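Local coordinates for protein aldehyde dehydrogenase 12 (Zea mays, PDB 6D97) that catalyses the NAD-dependent oxidation of L-glutamate gamma-semialdehyde to glutamate, the last step of proline catabolism in plants, at residues V309-A322 and S343-R356. Numbering follows the deposited sequence.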
loop_
_atom_site.group_PDB
_atom_site.type_symbol
_atom_site.label_atom_id
_atom_site.label_comp_id
_atom_site.label_asym_id
_atom_site.label_seq_id
_atom_site.Cartn_x
_atom_site.Cartn_y
_atom_site.Cartn_z
ATOM N N VAL A 309 15.627 11.541 34.639
ATOM C CA VAL A 309 14.732 12.475 35.320
ATOM C C VAL A 309 14.879 13.882 34.752
ATOM O O VAL A 309 13.888 14.597 34.563
ATOM C CB VAL A 309 14.990 12.450 36.837
ATOM C CG1 VAL A 309 14.035 13.392 37.550
ATOM C CG2 VAL A 309 14.861 11.032 37.377
ATOM N N ASP A 310 16.116 14.302 34.473
ATOM C CA ASP A 310 16.336 15.625 33.897
ATOM C C ASP A 310 15.658 15.755 32.541
ATOM O O ASP A 310 14.953 16.737 32.278
ATOM C CB ASP A 310 17.835 15.900 33.775
ATOM C CG ASP A 310 18.498 16.128 35.116
ATOM O OD1 ASP A 310 17.982 16.942 35.907
ATOM O OD2 ASP A 310 19.536 15.489 35.380
ATOM N N TYR A 311 15.856 14.766 31.665
ATOM C CA TYR A 311 15.243 14.818 30.342
ATOM C C TYR A 311 13.723 14.834 30.438
ATOM O O TYR A 311 13.058 15.605 29.737
ATOM C CB TYR A 311 15.706 13.635 29.492
ATOM C CG TYR A 311 15.288 13.745 28.039
ATOM C CD1 TYR A 311 14.021 13.350 27.624
ATOM C CD2 TYR A 311 16.161 14.252 27.084
ATOM C CE1 TYR A 311 13.637 13.457 26.299
ATOM C CE2 TYR A 311 15.787 14.361 25.758
ATOM C CZ TYR A 311 14.524 13.963 25.372
ATOM O OH TYR A 311 14.149 14.071 24.053
ATOM N N VAL A 312 13.156 13.976 31.291
ATOM C CA VAL A 312 11.705 13.905 31.433
ATOM C C VAL A 312 11.154 15.222 31.966
ATOM O O VAL A 312 10.096 15.691 31.529
ATOM C CB VAL A 312 11.314 12.719 32.335
ATOM C CG1 VAL A 312 9.820 12.732 32.623
ATOM C CG2 VAL A 312 11.723 11.409 31.680
ATOM N N ALA A 313 11.863 15.842 32.911
ATOM C CA ALA A 313 11.403 17.114 33.458
ATOM C C ALA A 313 11.385 18.194 32.385
ATOM O O ALA A 313 10.426 18.967 32.283
ATOM C CB ALA A 313 12.283 17.532 34.636
ATOM N N TRP A 314 12.439 18.254 31.570
ATOM C CA TRP A 314 12.506 19.245 30.501
ATOM C C TRP A 314 11.340 19.091 29.537
ATOM O O TRP A 314 10.714 20.079 29.134
ATOM C CB TRP A 314 13.839 19.120 29.766
ATOM C CG TRP A 314 13.922 19.881 28.481
ATOM C CD1 TRP A 314 14.011 21.235 28.328
ATOM C CD2 TRP A 314 13.957 19.324 27.163
ATOM N NE1 TRP A 314 14.088 21.555 26.992
ATOM C CE2 TRP A 314 14.056 20.399 26.257
ATOM C CE3 TRP A 314 13.913 18.020 26.659
ATOM C CZ2 TRP A 314 14.112 20.208 24.878
ATOM C CZ3 TRP A 314 13.970 17.833 25.290
ATOM C CH2 TRP A 314 14.067 18.921 24.416
ATOM N N VAL A 315 11.022 17.849 29.168
ATOM C CA VAL A 315 9.915 17.613 28.248
ATOM C C VAL A 315 8.594 17.998 28.894
ATOM O O VAL A 315 7.697 18.539 28.234
ATOM C CB VAL A 315 9.915 16.146 27.786
ATOM C CG1 VAL A 315 8.711 15.871 26.917
ATOM C CG2 VAL A 315 11.192 15.842 27.039
ATOM N N CYS A 316 8.456 17.734 30.195
ATOM C CA CYS A 316 7.253 18.144 30.911
ATOM C C CYS A 316 7.082 19.659 30.878
ATOM O O CYS A 316 5.973 20.161 30.670
ATOM C CB CYS A 316 7.304 17.639 32.354
ATOM S SG CYS A 316 6.787 15.920 32.591
ATOM N N ASP A 317 8.173 20.404 31.069
ATOM C CA ASP A 317 8.079 21.860 31.047
ATOM C C ASP A 317 7.757 22.374 29.649
ATOM O O ASP A 317 6.944 23.292 29.491
ATOM C CB ASP A 317 9.379 22.480 31.558
ATOM C CG ASP A 317 9.391 23.994 31.431
ATOM O OD1 ASP A 317 8.724 24.661 32.252
ATOM O OD2 ASP A 317 10.054 24.512 30.505
ATOM N N GLN A 318 8.390 21.802 28.623
ATOM C CA GLN A 318 8.115 22.242 27.261
ATOM C C GLN A 318 6.714 21.839 26.830
ATOM O O GLN A 318 6.015 22.618 26.171
ATOM C CB GLN A 318 9.160 21.676 26.300
ATOM C CG GLN A 318 10.551 22.259 26.493
ATOM C CD GLN A 318 10.648 23.712 26.056
ATOM O OE1 GLN A 318 11.312 24.523 26.700
ATOM N NE2 GLN A 318 9.992 24.045 24.953
ATOM N N ASP A 319 6.284 20.630 27.198
ATOM C CA ASP A 319 4.954 20.173 26.812
ATOM C C ASP A 319 3.877 21.048 27.433
ATOM O O ASP A 319 2.912 21.435 26.766
ATOM C CB ASP A 319 4.749 18.715 27.219
ATOM C CG ASP A 319 5.366 17.745 26.238
ATOM O OD1 ASP A 319 5.589 18.131 25.071
ATOM O OD2 ASP A 319 5.618 16.591 26.640
ATOM N N ALA A 320 4.031 21.381 28.713
ATOM C CA ALA A 320 2.973 22.092 29.417
ATOM C C ALA A 320 2.995 23.590 29.142
ATOM O O ALA A 320 1.934 24.226 29.143
ATOM C CB ALA A 320 3.078 21.835 30.920
ATOM N N TYR A 321 4.168 24.174 28.892
ATOM C CA TYR A 321 4.309 25.617 29.027
ATOM C C TYR A 321 4.906 26.344 27.832
ATOM O O TYR A 321 4.846 27.579 27.813
ATOM C CB TYR A 321 5.141 25.939 30.274
ATOM C CG TYR A 321 4.484 25.424 31.527
ATOM C CD1 TYR A 321 3.130 25.643 31.755
ATOM C CD2 TYR A 321 5.206 24.697 32.465
ATOM C CE1 TYR A 321 2.517 25.169 32.891
ATOM C CE2 TYR A 321 4.601 24.215 33.606
ATOM C CZ TYR A 321 3.257 24.456 33.814
ATOM O OH TYR A 321 2.644 23.980 34.947
ATOM N N ALA A 322 5.477 25.648 26.850
ATOM C CA ALA A 322 5.851 26.320 25.613
ATOM C C ALA A 322 4.617 26.969 25.000
ATOM O O ALA A 322 3.515 26.417 25.061
ATOM C CB ALA A 322 6.484 25.341 24.625
ATOM N N SER A 343 11.936 11.246 42.920
ATOM C CA SER A 343 12.935 11.397 41.872
ATOM C C SER A 343 13.506 12.806 41.786
ATOM O O SER A 343 14.560 12.992 41.169
ATOM C CB SER A 343 12.326 11.016 40.520
ATOM O OG SER A 343 11.259 11.885 40.178
ATOM N N GLY A 344 12.847 13.791 42.389
ATOM C CA GLY A 344 13.180 15.179 42.157
ATOM C C GLY A 344 12.544 15.781 40.923
ATOM O O GLY A 344 12.890 16.911 40.556
ATOM N N LEU A 345 11.624 15.061 40.275
ATOM C CA LEU A 345 11.025 15.540 39.032
ATOM C C LEU A 345 10.236 16.825 39.253
ATOM O O LEU A 345 10.435 17.817 38.544
ATOM C CB LEU A 345 10.118 14.461 38.439
ATOM C CG LEU A 345 9.253 14.955 37.280
ATOM C CD1 LEU A 345 10.053 14.963 35.991
ATOM C CD2 LEU A 345 7.998 14.120 37.143
ATOM N N LEU A 346 9.316 16.817 40.224
ATOM C CA LEU A 346 8.487 17.992 40.474
ATOM C C LEU A 346 9.337 19.197 40.853
ATOM O O LEU A 346 9.035 20.329 40.459
ATOM C CB LEU A 346 7.462 17.694 41.569
ATOM C CG LEU A 346 6.225 16.889 41.168
ATOM C CD1 LEU A 346 5.331 16.645 42.379
ATOM C CD2 LEU A 346 5.461 17.609 40.061
ATOM N N GLU A 347 10.407 18.968 41.618
ATOM C CA GLU A 347 11.318 20.054 41.970
ATOM C C GLU A 347 11.968 20.647 40.728
ATOM O O GLU A 347 12.079 21.873 40.602
ATOM C CB GLU A 347 12.380 19.555 42.953
ATOM C CG GLU A 347 11.857 19.274 44.358
ATOM C CD GLU A 347 10.998 18.020 44.433
ATOM O OE1 GLU A 347 11.041 17.212 43.478
ATOM O OE2 GLU A 347 10.279 17.845 45.442
ATOM N N LYS A 348 12.395 19.792 39.792
ATOM C CA LYS A 348 12.968 20.288 38.544
ATOM C C LYS A 348 11.914 20.978 37.688
ATOM O O LYS A 348 12.210 21.976 37.021
ATOM C CB LYS A 348 13.625 19.146 37.770
ATOM C CG LYS A 348 14.786 18.492 38.495
ATOM C CD LYS A 348 15.152 17.158 37.856
ATOM C CE LYS A 348 16.258 16.452 38.624
ATOM N NZ LYS A 348 17.553 17.187 38.554
ATOM N N MET A 349 10.679 20.464 37.694
ATOM C CA MET A 349 9.606 21.112 36.945
ATOM C C MET A 349 9.322 22.506 37.485
ATOM O O MET A 349 9.049 23.437 36.717
ATOM C CB MET A 349 8.340 20.254 36.987
ATOM C CG MET A 349 8.322 19.126 35.968
ATOM S SD MET A 349 7.023 17.909 36.267
ATOM C CE MET A 349 5.555 18.917 36.090
ATOM N N LYS A 350 9.379 22.665 38.807
ATOM C CA LYS A 350 9.199 23.981 39.405
ATOM C C LYS A 350 10.291 24.940 38.950
ATOM O O LYS A 350 10.005 26.052 38.490
ATOM C CB LYS A 350 9.177 23.854 40.930
ATOM C CG LYS A 350 8.960 25.162 41.669
ATOM C CD LYS A 350 8.591 24.913 43.122
ATOM C CE LYS A 350 8.405 26.214 43.876
ATOM N NZ LYS A 350 9.650 27.029 43.873
ATOM N N LYS A 351 11.555 24.514 39.057
ATOM C CA LYS A 351 12.669 25.366 38.649
ATOM C C LYS A 351 12.592 25.706 37.167
ATOM O O LYS A 351 12.872 26.843 36.769
ATOM C CB LYS A 351 13.998 24.685 38.976
ATOM C CG LYS A 351 14.338 24.672 40.458
ATOM C CD LYS A 351 15.453 23.682 40.773
ATOM C CE LYS A 351 15.796 23.681 42.259
ATOM N NZ LYS A 351 16.715 22.568 42.624
ATOM N N LEU A 352 12.195 24.737 36.334
ATOM C CA LEU A 352 12.117 24.983 34.898
ATOM C C LEU A 352 11.005 25.965 34.551
ATOM O O LEU A 352 11.164 26.779 33.635
ATOM C CB LEU A 352 11.923 23.666 34.147
ATOM C CG LEU A 352 13.134 22.740 34.074
ATOM C CD1 LEU A 352 12.686 21.382 33.586
ATOM C CD2 LEU A 352 14.160 23.330 33.135
ATOM N N SER A 353 9.882 25.920 35.273
ATOM C CA SER A 353 8.802 26.867 35.007
ATOM C C SER A 353 9.187 28.289 35.399
ATOM O O SER A 353 8.673 29.250 34.815
ATOM C CB SER A 353 7.529 26.448 35.745
ATOM O OG SER A 353 7.655 26.659 37.142
ATOM N N GLU A 354 10.094 28.445 36.367
ATOM C CA GLU A 354 10.416 29.760 36.910
ATOM C C GLU A 354 11.487 30.497 36.120
ATOM O O GLU A 354 11.702 31.687 36.373
ATOM C CB GLU A 354 10.849 29.634 38.373
ATOM C CG GLU A 354 9.691 29.310 39.306
ATOM C CD GLU A 354 10.128 28.644 40.595
ATOM O OE1 GLU A 354 9.309 28.597 41.540
ATOM O OE2 GLU A 354 11.280 28.164 40.664
ATOM N N ARG A 355 12.162 29.836 35.183
ATOM C CA ARG A 355 13.047 30.541 34.267
ATOM C C ARG A 355 12.328 30.998 33.004
ATOM O O ARG A 355 12.961 31.594 32.127
ATOM C CB ARG A 355 14.258 29.671 33.902
ATOM C CG ARG A 355 13.914 28.350 33.264
ATOM C CD ARG A 355 15.140 27.720 32.625
ATOM N NE ARG A 355 14.771 26.723 31.621
ATOM C CZ ARG A 355 15.637 26.045 30.874
ATOM N NH1 ARG A 355 16.941 26.253 31.011
ATOM N NH2 ARG A 355 15.198 25.157 29.990
ATOM N N ARG A 356 11.027 30.740 32.893
ATOM C CA ARG A 356 10.236 31.272 31.794
ATOM C C ARG A 356 9.875 32.723 32.077
ATOM O O ARG A 356 9.525 33.081 33.205
ATOM C CB ARG A 356 8.975 30.432 31.594
ATOM C CG ARG A 356 9.309 28.975 31.360
ATOM C CD ARG A 356 8.138 28.173 30.808
ATOM N NE ARG A 356 8.625 26.974 30.126
ATOM C CZ ARG A 356 8.702 26.836 28.806
ATOM N NH1 ARG A 356 8.300 27.819 28.009
ATOM N NH2 ARG A 356 9.182 25.711 28.284
HETATM O O HOH W 1 7.692 23.137 34.259
HETATM O O HOH W 2 12.022 26.485 31.170
HETATM O O HOH W 3 12.601 24.097 29.316
#
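Arg356, just past the end of helix 345-354, and Asp317, in the last turns of helix 309-321, form a salt bridge. The guanidinium grips the carboxylate side-on: Arg356 NE reaches Asp317 OD1 at 3.1 Å, while Arg356 NH2 meets Asp317 OD2 at 2.7 Å from well above the carboxylate plane. NE also donates to OD2, and the two flat groups are turned 40° apart. An extended chain from CG to NE carries the guanidinium across to the end of helix 309-321, where Tyr321 CB and the start of Ala322 lie over one face. Arg356 NH1 is taken up by Thr362 O and by Thr547 O of the second subunit.

One water donates to Asp317 OD1 and Met349 O, both within 2.8 Å, and two others connect Asp317 OD2 with Arg355, whose NH2 also bonds Pro544 O of the second subunit.

At the other end of the contact, Lys348 bends at its last torsion (chi4 -66°) and sets NZ 2.7 Å from Asp310 OD1, on the syn side.

Between the charged pairs the packing is apolar. Ala313 CA lies 5.6 Å from Met349 CA. Leu345 CD1 sits 3.7 Å from Ala313 CB, with Leu352 CD1 beside it, and Met349 SD rests on Cys316 CB.

The helices cross at -46°. Helix 309-321 is the beta-alpha-beta crossover between parallel strands 298-302 and 331-337; helix 345-354 follows strand 331-337 and packs alongside, Met349 touching strands 331-337 and 437-443, in the aldehyde dehydrogenase catalytic domain.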